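Local coordinates for tryptophane-5-halogenase (PDB 5UAO), which uses a bound flavin to install chlorine at the 5-position of tryptophan in a lanthipeptide, a post-translational step in NAI-107 biosynthesis, at residues A[259-264]-A[283-288]; A[304-309]-A[323-328]; A[65-70]-A[176-181]. One frame throughout, in Å; residues are numbered along the deposited sequence.

In the fold
Interaction 3 comes first along the chain: it brings the loop 65-70, which follows strand 56-61, against the start of helix 178-191, and so closes a loop of 105 intervening residues. Interaction 1 follows, across a short span within one sheet, and interaction 2 then joins the start of helix 306-316 to strand 324-327. The three run in series, none nested in or crossing another. Interactions 1 and 2 share the sheet, where strands 258-264 and 324-327 are neighbours, probably hydrogen-bonded through Thr-261 O to Glu-323 N and Ala-259 O to Val-326 N. Val-70 packs on Thr-261 and Trp-285, and Ile-68 on Val-326, tying the flavin-binding loop to that sheet.

Interaction 1: residues A[259-264]-A[283-288]; sequences AVTGTL and WCWTIP
The strands carrying Ala-259, Thr-261 and Trp-285 are next-but-one neighbours running the same way, with strand 293-299 between and antiparallel to both, and the nearest pair of CA atoms, those of Ala-259 and Cys-284, is 8.7 Å apart. Contact is therefore left to side chains, and the indole of Trp-285 does the reaching. Its CG sits between the backbone N and the carbonyl carbon (chi1 76°), which tips the six-membered ring toward the far strand, while the backbone N of Ile-287 lies in plane at the ring's edge. The methyl CG2 of Thr-261 lies 4.0 Å from CZ2 of Trp-285 and 4.1 Å from CH2 of the same ring, the two side chains crossing at a slant. CB of Ala-259 approaches CZ3 of Trp-285 more loosely, at 4.4 Å. This mixed sheet belongs to the tryptophan halogenase fold and borders the flavin site: Ala-259 and Trp-285 both touch the FAD. Thr-261 has a divided role. With chi1 at 63°, its methyl lies beside the backbone N and meets the indole, whereas OG1 makes a weak hydrogen bond to Ala-324 O on the adjoining strand 324-327.

Interaction 2: residues A[304-309]-A[323-328]; sequences IDPDDA and EALVRF
Leu-325 holds CG anti to its own backbone nitrogen (chi1 173°), and CD1 thereby reaches CB of Pro-306 at 4.1 Å. Arg-327 arrives by a longer route: CG turns away from the carbonyl carbon (chi1 -55°), the chain runs extended from CG to NE, and NH2 of Arg-327 ends 4.0 Å from CG of Pro-306. The two side chains cross at about a right angle, and the guanidinium touches the ring by van der Waals contact. Pro-306 is the first residue of helix 306-316, where a proline's missing N-H costs no helical bond. Asp-305 just before it is the N-cap: its OD1 accepts from Asp-307 N at 2.9 Å, the donor coming 42° out of the carboxylate plane, and its backbone O receives Ala-309 N, also at 2.9 Å. On the other side, Glu-323 and Ala-324 both face Thr-261 in a classic beta bulge at the start of strand 324-327, an outermost strand of its sheet. Leu-325 also packs on Val-260 and Phe-299, which extends the apolar patch from the helix end onto the sheet. Val-326, the residue after it, touches the FAD.

Interaction 3: residues A[65-70]-A[176-181]; sequences IPIIGV and MDNARL. With FAD (flavin-adenine dinucleotide), chain E.
Asn-178 and Ile-67 come at each other from opposite directions, CD1 of the isoleucine stopping 3.9 Å from ND2 of the asparagine. Ile-67 places CG1 between its backbone N and carbonyl carbon (chi1 68°) and continues extended to CD1, which leaves CG2 for the adenosine ribose of FAD, where it meets O3B at 3.5 Å. In Asn-178, CG lies anti to the backbone N (chi1 -161°), which swings the amide toward the loop and rests ND2 3.8 Å from C of Gly-69. These are van der Waals contacts. Gly-69 turns the loop with backbone angles at which a CB would jam against the preceding carbonyl oxygen. The loop follows the cofactor from the adenine to the dimethylbenzene ring of the flavin. Ile-65 O accepts a hydrogen bond from the ribose hydroxyl O2B of FAD at 2.6 Å, and CD1 of Ile-65 packs 3.6 Å from N7A of the adenine. With an alanine here, that aliphatic cover would be missing, which would probably open a gap beside the adenine and leave it freer to shift. Ile-68 N points almost straight at the phosphate oxygen O1A of FAD (3.0 Å, 177°). CD1 of Ile-68 reaches the methyl C8M of FAD, while CG1 of Val-70 lies over the face of the dimethylbenzene ring, above C7. Asp-177 is the N-cap of the helix, OD2 taking Arg-180 N through its anti lone pair at 2.9 Å. Its OD1 lies close to Glu-291 OE2, two like charges, which the salt bridge from Arg-180 to Glu-291 probably offsets; the guanidinium also lies over CB of Asp-177. Helix 178-191 starts beside the dinucleotide-binding loop, with Asn-178 and Leu-181 on Thr-39 of helix 39-51 and Met-176 against helix 90-97.

Interaction 1: residues A[259-264]-A[283-288]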
loop_
_atom_site.group_PDB
_atom_site.type_symbol
_atom_site.label_atom_id
_atom_site.label_comp_id
_atom_site.label_asym_id
_atom_site.label_seq_id
_atom_site.Cartn_x
_atom_site.Cartn_y
_atom_site.Cartn_z
ATOM N N ALA A 259 -13.768 -0.540 31.415
ATOM C CA ALA A 259 -14.208 -1.914 31.407
ATOM C C ALA A 259 -14.285 -2.501 32.810
ATOM O O ALA A 259 -13.381 -2.336 33.656
ATOM C CB ALA A 259 -13.251 -2.751 30.578
ATOM N N VAL A 260 -15.326 -3.269 33.032
ATOM C CA VAL A 260 -15.463 -4.062 34.235
ATOM C C VAL A 260 -15.156 -5.515 33.822
ATOM O O VAL A 260 -15.849 -6.112 32.996
ATOM C CB VAL A 260 -16.900 -4.033 34.799
ATOM C CG1 VAL A 260 -16.985 -4.947 36.005
ATOM C CG2 VAL A 260 -17.267 -2.650 35.276
ATOM N N THR A 261 -14.198 -6.110 34.484
ATOM C CA THR A 261 -13.845 -7.471 34.168
ATOM C C THR A 261 -14.316 -8.506 35.195
ATOM O O THR A 261 -14.535 -8.198 36.408
ATOM C CB THR A 261 -12.300 -7.606 34.005
ATOM O OG1 THR A 261 -11.620 -7.296 35.241
ATOM C CG2 THR A 261 -11.833 -6.706 32.894
ATOM N N GLY A 262 -14.421 -9.748 34.738
ATOM C CA GLY A 262 -14.796 -10.821 35.648
ATOM C C GLY A 262 -14.611 -12.180 34.978
ATOM O O GLY A 262 -14.204 -12.223 33.832
ATOM N N THR A 263 -14.865 -13.289 35.697
ATOM C CA THR A 263 -14.758 -14.643 35.101
ATOM C C THR A 263 -16.064 -15.375 35.295
ATOM O O THR A 263 -16.788 -15.118 36.276
ATOM C CB THR A 263 -13.589 -15.491 35.721
ATOM O OG1 THR A 263 -13.882 -15.757 37.085
ATOM C CG2 THR A 263 -12.215 -14.757 35.658
ATOM N N LEU A 264 -16.323 -16.316 34.415
ATOM C CA LEU A 264 -17.539 -17.113 34.404
ATOM C C LEU A 264 -17.188 -18.592 34.070
ATOM O O LEU A 264 -16.458 -18.875 33.123
ATOM C CB LEU A 264 -18.435 -16.592 33.299
ATOM C CG LEU A 264 -19.871 -17.164 33.172
ATOM C CD1 LEU A 264 -20.754 -16.877 34.394
ATOM C CD2 LEU A 264 -20.536 -16.665 31.901
ATOM N N TRP A 283 -20.202 -2.974 25.071
ATOM C CA TRP A 283 -20.224 -4.375 24.649
ATOM C C TRP A 283 -19.349 -5.181 25.589
ATOM O O TRP A 283 -18.474 -4.624 26.278
ATOM C CB TRP A 283 -19.723 -4.486 23.161
ATOM C CG TRP A 283 -18.250 -4.096 22.988
ATOM C CD1 TRP A 283 -17.746 -2.839 22.902
ATOM C CD2 TRP A 283 -17.104 -4.970 23.020
ATOM N NE1 TRP A 283 -16.368 -2.871 22.840
ATOM C CE2 TRP A 283 -15.955 -4.169 22.891
ATOM C CE3 TRP A 283 -16.951 -6.384 23.037
ATOM C CZ2 TRP A 283 -14.664 -4.706 22.849
ATOM C CZ3 TRP A 283 -15.679 -6.914 22.975
ATOM C CH2 TRP A 283 -14.547 -6.081 22.870
ATOM N N CYS A 284 -19.486 -6.518 25.532
ATOM C CA CYS A 284 -18.799 -7.365 26.458
ATOM C C CYS A 284 -18.054 -8.478 25.719
ATOM O O CYS A 284 -18.609 -9.103 24.846
ATOM C CB CYS A 284 -19.793 -7.956 27.504
ATOM S SG CYS A 284 -19.002 -8.860 28.853
ATOM N N TRP A 285 -16.793 -8.670 26.037
ATOM C CA TRP A 285 -16.000 -9.794 25.458
ATOM C C TRP A 285 -16.152 -11.011 26.298
ATOM O O TRP A 285 -16.337 -10.901 27.525
ATOM C CB TRP A 285 -14.521 -9.446 25.315
ATOM C CG TRP A 285 -13.646 -9.454 26.557
ATOM C CD1 TRP A 285 -13.174 -10.543 27.236
ATOM C CD2 TRP A 285 -13.067 -8.321 27.192
ATOM N NE1 TRP A 285 -12.361 -10.141 28.279
ATOM C CE2 TRP A 285 -12.247 -8.777 28.228
ATOM C CE3 TRP A 285 -13.163 -6.970 26.978
ATOM C CZ2 TRP A 285 -11.530 -7.908 29.058
ATOM C CZ3 TRP A 285 -12.417 -6.100 27.794
ATOM C CH2 TRP A 285 -11.679 -6.557 28.828
ATOM N N THR A 286 -15.982 -12.162 25.640
ATOM C CA THR A 286 -15.855 -13.451 26.288
ATOM C C THR A 286 -14.672 -14.163 25.645
ATOM O O THR A 286 -14.722 -14.501 24.440
ATOM C CB THR A 286 -17.111 -14.334 26.113
ATOM O OG1 THR A 286 -18.275 -13.710 26.668
ATOM C CG2 THR A 286 -16.926 -15.666 26.865
ATOM N N ILE A 287 -13.613 -14.355 26.437
ATOM C CA ILE A 287 -12.345 -14.935 25.999
ATOM C C ILE A 287 -12.134 -16.226 26.827
ATOM O O ILE A 287 -11.815 -16.135 28.028
ATOM C CB ILE A 287 -11.177 -13.914 26.187
ATOM C CG1 ILE A 287 -11.332 -12.764 25.191
ATOM C CG2 ILE A 287 -9.836 -14.604 26.047
ATOM C CD1 ILE A 287 -10.425 -11.586 25.451
ATOM N N PRO A 288 -12.285 -17.410 26.205
ATOM C CA PRO A 288 -12.066 -18.688 26.923
ATOM C C PRO A 288 -10.619 -18.911 27.336
ATOM O O PRO A 288 -9.712 -18.690 26.521
ATOM C CB PRO A 288 -12.465 -19.715 25.871
ATOM C CG PRO A 288 -13.549 -19.030 25.139
ATOM C CD PRO A 288 -13.015 -17.645 24.951
#

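Interaction 2: residues A[304-309]-A[323-328]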
loop_
_atom_site.group_PDB
_atom_site.type_symbol
_atom_site.label_atom_id
_atom_site.label_comp_id
_atom_site.label_asym_id
_atom_site.label_seq_id
_atom_site.Cartn_x
_atom_site.Cartn_y
_atom_site.Cartn_z
ATOM N N ILE A 304 -23.194 5.203 31.717
ATOM C CA ILE A 304 -23.571 4.286 32.768
ATOM C C ILE A 304 -22.517 4.341 33.868
ATOM O O ILE A 304 -21.345 4.414 33.590
ATOM C CB ILE A 304 -23.721 2.812 32.212
ATOM C CG1 ILE A 304 -24.252 1.845 33.278
ATOM C CG2 ILE A 304 -22.413 2.247 31.696
ATOM C CD1 ILE A 304 -24.857 0.553 32.707
ATOM N N ASP A 305 -22.942 4.317 35.123
ATOM C CA ASP A 305 -22.019 4.266 36.255
ATOM C C ASP A 305 -21.376 2.853 36.298
ATOM O O ASP A 305 -22.060 1.867 35.976
ATOM C CB ASP A 305 -22.832 4.567 37.546
ATOM C CG ASP A 305 -22.012 4.375 38.845
ATOM O OD1 ASP A 305 -21.964 3.230 39.415
ATOM O OD2 ASP A 305 -21.425 5.376 39.306
ATOM N N PRO A 306 -20.111 2.733 36.753
ATOM C CA PRO A 306 -19.470 1.438 36.798
ATOM C C PRO A 306 -20.196 0.337 37.585
ATOM O O PRO A 306 -20.169 -0.826 37.162
ATOM C CB PRO A 306 -18.103 1.736 37.441
ATOM C CG PRO A 306 -17.824 3.116 37.109
ATOM C CD PRO A 306 -19.148 3.801 37.086
ATOM N N ASP A 307 -20.767 0.669 38.739
ATOM C CA ASP A 307 -21.580 -0.295 39.496
ATOM C C ASP A 307 -22.830 -0.748 38.729
ATOM O O ASP A 307 -23.200 -1.938 38.810
ATOM C CB ASP A 307 -22.015 0.240 40.876
ATOM C CG ASP A 307 -20.853 0.567 41.770
ATOM O OD1 ASP A 307 -19.946 -0.273 41.892
ATOM O OD2 ASP A 307 -20.858 1.661 42.389
ATOM N N ASP A 308 -23.479 0.156 38.017
ATOM C CA ASP A 308 -24.601 -0.231 37.166
ATOM C C ASP A 308 -24.113 -1.101 35.998
ATOM O O ASP A 308 -24.790 -2.040 35.614
ATOM C CB ASP A 308 -25.355 0.974 36.682
ATOM C CG ASP A 308 -26.105 1.713 37.830
ATOM O OD1 ASP A 308 -26.292 1.119 38.931
ATOM O OD2 ASP A 308 -26.551 2.860 37.596
ATOM N N ALA A 309 -22.916 -0.848 35.491
ATOM C CA ALA A 309 -22.342 -1.722 34.431
ATOM C C ALA A 309 -22.070 -3.110 34.936
ATOM O O ALA A 309 -22.448 -4.083 34.297
ATOM C CB ALA A 309 -21.037 -1.150 33.909
ATOM N N GLU A 323 -14.137 -8.516 39.071
ATOM C CA GLU A 323 -12.740 -8.543 39.464
ATOM C C GLU A 323 -12.099 -7.189 39.502
ATOM O O GLU A 323 -11.363 -6.888 40.451
ATOM C CB GLU A 323 -11.883 -9.466 38.553
ATOM N N ALA A 324 -12.260 -6.412 38.432
ATOM C CA ALA A 324 -11.482 -5.163 38.266
ATOM C C ALA A 324 -12.255 -4.149 37.418
ATOM O O ALA A 324 -13.110 -4.516 36.604
ATOM C CB ALA A 324 -10.131 -5.454 37.652
ATOM N N LEU A 325 -11.997 -2.875 37.662
ATOM C CA LEU A 325 -12.425 -1.786 36.783
ATOM C C LEU A 325 -11.144 -1.203 36.126
ATOM O O LEU A 325 -10.214 -0.813 36.823
ATOM C CB LEU A 325 -13.096 -0.691 37.576
ATOM C CG LEU A 325 -13.456 0.591 36.805
ATOM C CD1 LEU A 325 -14.586 0.377 35.812
ATOM C CD2 LEU A 325 -13.844 1.611 37.869
ATOM N N VAL A 326 -11.096 -1.156 34.815
ATOM C CA VAL A 326 -9.938 -0.662 34.088
ATOM C C VAL A 326 -10.387 0.565 33.259
ATOM O O VAL A 326 -11.385 0.475 32.594
ATOM C CB VAL A 326 -9.444 -1.784 33.166
ATOM C CG1 VAL A 326 -8.376 -1.295 32.220
ATOM C CG2 VAL A 326 -8.911 -2.951 33.996
ATOM N N ARG A 327 -9.616 1.656 33.228
ATOM C CA ARG A 327 -9.978 2.859 32.458
ATOM C C ARG A 327 -8.991 3.022 31.328
ATOM O O ARG A 327 -7.845 2.520 31.380
ATOM C CB ARG A 327 -9.967 4.096 33.369
ATOM C CG ARG A 327 -10.849 3.964 34.583
ATOM C CD ARG A 327 -11.278 5.314 35.080
ATOM N NE ARG A 327 -12.251 5.167 36.161
ATOM C CZ ARG A 327 -13.566 5.263 36.050
ATOM N NH1 ARG A 327 -14.158 5.573 34.897
ATOM N NH2 ARG A 327 -14.295 5.096 37.147
ATOM N N PHE A 328 -9.417 3.644 30.278
ATOM C CA PHE A 328 -8.537 3.804 29.105
ATOM C C PHE A 328 -8.961 4.955 28.268
ATOM O O PHE A 328 -10.038 5.510 28.476
ATOM C CB PHE A 328 -8.485 2.523 28.267
ATOM C CG PHE A 328 -9.829 2.064 27.740
ATOM C CD1 PHE A 328 -10.357 2.639 26.579
ATOM C CD2 PHE A 328 -10.561 1.101 28.397
ATOM C CE1 PHE A 328 -11.572 2.206 26.071
ATOM C CE2 PHE A 328 -11.771 0.650 27.877
ATOM C CZ PHE A 328 -12.280 1.238 26.743
#

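Interaction 3: residues A[65-70]-A[176-181]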
loop_
_atom_site.group_PDB
_atom_site.type_symbol
_atom_site.label_atom_id
_atom_site.label_comp_id
_atom_site.label_asym_id
_atom_site.label_seq_id
_atom_site.Cartn_x
_atom_site.Cartn_y
_atom_site.Cartn_z
ATOM N N ILE A 65 3.665 0.037 40.450
ATOM C CA ILE A 65 2.677 0.455 39.452
ATOM C C ILE A 65 2.346 -0.808 38.663
ATOM O O ILE A 65 3.165 -1.277 37.870
ATOM C CB ILE A 65 3.219 1.544 38.503
ATOM C CG1 ILE A 65 3.522 2.827 39.275
ATOM C CG2 ILE A 65 2.175 1.850 37.419
ATOM C CD1 ILE A 65 4.521 3.706 38.574
ATOM N N PRO A 66 1.185 -1.384 38.923
ATOM C CA PRO A 66 0.931 -2.666 38.318
ATOM C C PRO A 66 0.717 -2.508 36.823
ATOM O O PRO A 66 0.245 -1.455 36.347
ATOM C CB PRO A 66 -0.394 -3.103 38.938
ATOM C CG PRO A 66 -1.070 -1.806 39.310
ATOM C CD PRO A 66 0.058 -0.913 39.751
ATOM N N ILE A 67 0.995 -3.594 36.121
ATOM C CA ILE A 67 0.619 -3.698 34.716
ATOM C C ILE A 67 -0.901 -3.630 34.551
ATOM O O ILE A 67 -1.676 -3.872 35.478
ATOM C CB ILE A 67 1.194 -4.977 34.052
ATOM C CG1 ILE A 67 0.546 -6.256 34.622
ATOM C CG2 ILE A 67 2.713 -4.973 34.168
ATOM C CD1 ILE A 67 1.026 -7.551 33.949
ATOM N N ILE A 68 -1.336 -3.335 33.340
ATOM C CA ILE A 68 -2.745 -3.085 33.140
ATOM C C ILE A 68 -3.672 -4.345 33.387
ATOM O O ILE A 68 -4.811 -4.236 33.880
ATOM C CB ILE A 68 -2.948 -2.414 31.788
ATOM C CG1 ILE A 68 -4.345 -1.766 31.755
ATOM C CG2 ILE A 68 -2.696 -3.414 30.660
ATOM C CD1 ILE A 68 -4.698 -1.152 30.433
ATOM N N GLY A 69 -3.157 -5.525 33.079
ATOM C CA GLY A 69 -3.682 -6.756 33.652
ATOM C C GLY A 69 -4.691 -7.474 32.788
ATOM O O GLY A 69 -5.214 -8.508 33.235
ATOM N N VAL A 70 -4.877 -7.014 31.538
ATOM C CA VAL A 70 -6.052 -7.409 30.754
ATOM C C VAL A 70 -6.081 -7.824 29.261
ATOM O O VAL A 70 -7.166 -8.178 28.795
ATOM C CB VAL A 70 -7.063 -6.281 30.942
ATOM C CG1 VAL A 70 -6.930 -5.244 29.832
ATOM C CG2 VAL A 70 -8.450 -6.839 31.130
ATOM N N MET A 176 -4.813 -16.126 25.590
ATOM C CA MET A 176 -3.726 -16.332 26.575
ATOM C C MET A 176 -4.037 -15.606 27.891
ATOM O O MET A 176 -4.215 -14.371 27.918
ATOM C CB MET A 176 -2.387 -15.824 26.035
ATOM C CG MET A 176 -1.992 -16.424 24.702
ATOM S SD MET A 176 -0.649 -15.530 23.907
ATOM C CE MET A 176 -1.460 -13.989 23.534
ATOM N N ASP A 177 -4.128 -16.372 28.963
ATOM C CA ASP A 177 -4.192 -15.830 30.294
ATOM C C ASP A 177 -3.056 -14.890 30.540
ATOM O O ASP A 177 -1.888 -15.249 30.398
ATOM C CB ASP A 177 -4.135 -16.965 31.320
ATOM C CG ASP A 177 -4.209 -16.464 32.724
ATOM O OD1 ASP A 177 -5.362 -16.261 33.137
ATOM O OD2 ASP A 177 -3.148 -16.266 33.399
ATOM N N ASN A 178 -3.393 -13.650 30.875
ATOM C CA ASN A 178 -2.403 -12.641 30.976
ATOM C C ASN A 178 -1.363 -12.832 32.043
ATOM O O ASN A 178 -0.189 -12.560 31.799
ATOM C CB ASN A 178 -3.017 -11.259 31.192
ATOM C CG ASN A 178 -2.037 -10.210 30.844
ATOM O OD1 ASN A 178 -1.618 -10.105 29.661
ATOM N ND2 ASN A 178 -1.561 -9.488 31.849
ATOM N N ALA A 179 -1.784 -13.278 33.221
ATOM C CA ALA A 179 -0.826 -13.542 34.280
ATOM C C ALA A 179 0.147 -14.684 33.880
ATOM O O ALA A 179 1.353 -14.492 34.033
ATOM C CB ALA A 179 -1.510 -13.774 35.629
ATOM N N ARG A 180 -0.326 -15.766 33.249
ATOM C CA ARG A 180 0.596 -16.823 32.837
ATOM C C ARG A 180 1.493 -16.338 31.756
ATOM O O ARG A 180 2.658 -16.733 31.734
ATOM C CB ARG A 180 -0.064 -18.118 32.318
ATOM C CG ARG A 180 -0.664 -19.011 33.396
ATOM C CD ARG A 180 -1.081 -20.364 32.873
ATOM N NE ARG A 180 -2.302 -20.332 32.047
ATOM C CZ ARG A 180 -3.566 -20.404 32.509
ATOM N NH1 ARG A 180 -3.832 -20.457 33.806
ATOM N NH2 ARG A 180 -4.588 -20.411 31.675
ATOM N N LEU A 181 0.979 -15.532 30.821
ATOM C CA LEU A 181 1.826 -15.064 29.722
ATOM C C LEU A 181 2.968 -14.225 30.183
ATOM O O LEU A 181 4.150 -14.397 29.731
ATOM C CB LEU A 181 1.037 -14.289 28.652
ATOM C CG LEU A 181 1.867 -13.699 27.511
ATOM C CD1 LEU A 181 2.517 -14.781 26.660
ATOM C CD2 LEU A 181 1.001 -12.787 26.650
HETATM P PA FAD E . 1.075 -1.845 31.032
HETATM O O1A FAD E . 0.598 -3.298 31.051
HETATM O O2A FAD E . 0.217 -0.685 31.573
HETATM O O5B FAD E . 2.559 -1.758 31.646
HETATM C C5B FAD E . 3.208 -0.571 32.056
HETATM C C4B FAD E . 4.486 -0.977 32.767
HETATM O O4B FAD E . 5.141 0.286 32.908
HETATM C C3B FAD E . 4.367 -1.589 34.178
HETATM O O3B FAD E . 5.343 -2.725 34.409
HETATM C C2B FAD E . 4.696 -0.414 35.105
HETATM O O2B FAD E . 5.257 -0.782 36.430
HETATM C C1B FAD E . 5.686 0.354 34.230
HETATM N N9A FAD E . 5.837 1.758 34.683
HETATM C C8A FAD E . 4.914 2.759 34.564
HETATM N N7A FAD E . 5.429 3.909 35.080
HETATM C C5A FAD E . 6.669 3.616 35.545
HETATM C C6A FAD E . 7.698 4.367 36.254
HETATM N N6A FAD E . 7.496 5.687 36.541
HETATM N N1A FAD E . 8.824 3.731 36.544
HETATM C C2A FAD E . 9.046 2.438 36.238
HETATM N N3A FAD E . 8.130 1.696 35.615
HETATM C C4A FAD E . 6.949 2.236 35.262
HETATM N N1 FAD E . -4.688 -6.279 23.505
HETATM C C2 FAD E . -4.831 -7.437 22.776
HETATM O O2 FAD E . -3.934 -7.794 21.947
HETATM N N3 FAD E . -5.919 -8.240 22.930
HETATM C C4 FAD E . -6.921 -7.970 23.792
HETATM O O4 FAD E . -7.902 -8.776 23.846
HETATM C C4X FAD E . -6.810 -6.720 24.615
HETATM N N5 FAD E . -7.782 -6.301 25.473
HETATM C C5X FAD E . -7.667 -5.167 26.205
HETATM C C6 FAD E . -8.697 -4.802 27.061
HETATM C C7 FAD E . -8.635 -3.634 27.800
HETATM C C7M FAD E . -9.715 -3.220 28.756
HETATM C C8 FAD E . -7.441 -2.795 27.727
HETATM C C8M FAD E . -7.382 -1.527 28.554
HETATM C C9 FAD E . -6.417 -3.151 26.867
HETATM C C9A FAD E . -6.462 -4.295 26.068
HETATM N N10 FAD E . -5.409 -4.657 25.157
HETATM C C10 FAD E . -5.597 -5.868 24.417
HETATM C "C1'" FAD E . -4.103 -3.951 24.982
HETATM C "C2'" FAD E . -3.084 -4.880 25.801
HETATM O "O2'" FAD E . -3.734 -4.978 27.062
HETATM C "C3'" FAD E . -1.687 -4.599 26.462
HETATM O "O3'" FAD E . -1.137 -5.489 27.505
HETATM C "C4'" FAD E . -1.864 -3.496 27.464
HETATM O "O4'" FAD E . -3.211 -2.938 27.396
HETATM C "C5'" FAD E . -0.653 -2.582 27.273
HETATM O "O5'" FAD E . 0.506 -3.203 27.747
HETATM P P FAD E . 1.667 -2.145 28.204
HETATM O O1P FAD E . 1.807 -1.087 27.195
HETATM O O2P FAD E . 2.849 -3.079 28.433
HETATM O O3P FAD E . 1.256 -1.332 29.489
#